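Hypothetical protein SP2199 (Streptococcus pneumoniae TIGR4, PDB 2IBO) is of unknown function but belongs to the thiamine-binding protein family and may bind thiamine or a related compound. Local coordinates at the interface of chains A and B. Numbering follows the deposited sequence. Chains: chain A/B, Hypothetical protein SP2199.

The interface of chains A and B. Residues chain A 12, 70-72; chain B 75-77, 81.
A:Ala72 and B:Ile76 face each other as an antiparallel pair of edge-strand residues, A:Ala72 N donating in the carbonyl plane to B:Ile76 O at 2.9 Å and B:Ile76 N returning a bond to A:Ala72 O at 3.0 Å, its donor tilted 19° from the carbonyl plane.

A:Phe71 pairs in the same antiparallel register with B:Asn77, which places their side chains together on one side of the joined strands. The ring of A:Phe71 is the main side-chain element here. Its CG is anti to the backbone N (chi1 178°), a torsion that lays the ring along its own strand, in the direction of A:Ala72, so that its edge reaches B:Asn77 and its tip B:Lys75. At that edge it meets the carboxamide: B:Asn77 ND2 lies in the ring plane, 3.2 Å from A:Phe71 CD2. The two side chains run at about a right angle, with ring and amide planes 57° apart, which argues against a stacked amide. The far tip of the ring touches the aliphatic part of B:Lys75, where A:Phe71 CZ lies 3.8 Å from B:Lys75 CG. Because the lysine chain is extended beyond CG, its methylenes pass the ring tip, CB and CD also lying near A:Phe71 CZ.

Further along, the methyl CD1 of A:Leu12 comes within 4.3 Å of CD1 of B:Ile81, a loose and doubtful contact because B:Ile81 is poorly ordered.

The patch, repeated by two-fold symmetry, joins strand 70-79 of chain A to strand 69-78 of chain B in a sheet continuing across the subunits. It probably supports dimer formation within the four-copy deposited assembly, although the structure alone does not establish the oligomer in solution.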
loop_
_atom_site.group_PDB
_atom_site.type_symbol
_atom_site.label_atom_id
_atom_site.label_comp_id
_atom_site.label_asym_id
_atom_site.label_seq_id
_atom_site.Cartn_x
_atom_site.Cartn_y
_atom_site.Cartn_z
ATOM N N LEU A 12 14.037 5.071 6.898
ATOM C CA LEU A 12 15.151 4.724 6.033
ATOM C C LEU A 12 16.441 5.147 6.727
ATOM O O LEU A 12 17.141 6.061 6.292
ATOM C CB LEU A 12 14.990 5.409 4.678
ATOM C CG LEU A 12 13.611 5.164 4.064
ATOM C CD1 LEU A 12 13.568 5.798 2.687
ATOM C CD2 LEU A 12 13.313 3.670 3.989
ATOM N N VAL A 70 11.690 9.486 6.821
ATOM C CA VAL A 70 10.639 8.585 7.264
ATOM C C VAL A 70 9.629 8.315 6.149
ATOM O O VAL A 70 9.104 9.244 5.522
ATOM C CB VAL A 70 9.901 9.162 8.502
ATOM C CG1 VAL A 70 8.855 8.193 8.993
ATOM C CG2 VAL A 70 10.888 9.427 9.605
ATOM N N PHE A 71 9.393 7.034 5.884
ATOM C CA PHE A 71 8.415 6.636 4.882
ATOM C C PHE A 71 7.330 5.829 5.581
ATOM O O PHE A 71 7.617 4.976 6.433
ATOM C CB PHE A 71 9.037 5.775 3.779
ATOM C CG PHE A 71 8.040 5.315 2.750
ATOM C CD1 PHE A 71 7.272 4.182 2.964
ATOM C CD2 PHE A 71 7.786 6.083 1.624
ATOM C CE1 PHE A 71 6.266 3.823 2.083
ATOM C CE2 PHE A 71 6.784 5.738 0.734
ATOM C CZ PHE A 71 6.013 4.604 0.963
ATOM N N ALA A 72 6.079 6.075 5.215
ATOM C CA ALA A 72 4.998 5.356 5.860
ATOM C C ALA A 72 3.939 4.894 4.887
ATOM O O ALA A 72 3.652 5.563 3.902
ATOM C CB ALA A 72 4.358 6.240 6.945
ATOM N N LYS B 75 0.532 6.969 0.929
ATOM C CA LYS B 75 1.968 6.872 1.119
ATOM C C LYS B 75 2.409 8.229 1.608
ATOM O O LYS B 75 2.035 9.249 1.029
ATOM C CB LYS B 75 2.679 6.581 -0.195
ATOM C CG LYS B 75 2.653 5.140 -0.634
ATOM C CD LYS B 75 3.229 5.010 -2.037
ATOM C CE LYS B 75 3.047 3.604 -2.578
ATOM N NZ LYS B 75 3.480 3.521 -3.992
ATOM N N ILE B 76 3.195 8.252 2.674
ATOM C CA ILE B 76 3.686 9.512 3.205
ATOM C C ILE B 76 5.197 9.463 3.250
ATOM O O ILE B 76 5.783 8.449 3.641
ATOM C CB ILE B 76 3.151 9.774 4.605
ATOM C CG1 ILE B 76 1.613 9.797 4.566
ATOM C CG2 ILE B 76 3.738 11.084 5.141
ATOM C CD1 ILE B 76 0.938 9.904 5.932
ATOM N N ASN B 77 5.836 10.554 2.845
ATOM C CA ASN B 77 7.283 10.565 2.843
ATOM C C ASN B 77 7.912 11.880 3.303
ATOM O O ASN B 77 7.271 12.935 3.241
ATOM C CB ASN B 77 7.761 10.190 1.446
ATOM C CG ASN B 77 9.235 9.979 1.388
ATOM O OD1 ASN B 77 9.999 10.931 1.275
ATOM N ND2 ASN B 77 9.657 8.725 1.484
ATOM N N ILE B 81 14.151 10.841 -0.834
ATOM C CA ILE B 81 13.746 9.994 -1.954
ATOM C C ILE B 81 13.658 10.776 -3.263
ATOM O O ILE B 81 14.668 10.956 -3.947
ATOM C CB ILE B 81 12.401 9.224 -1.693
ATOM C CG1 ILE B 81 12.675 7.948 -0.886
ATOM C CG2 ILE B 81 11.752 8.800 -3.015
ATOM C CD1 ILE B 81 11.518 6.967 -0.851
#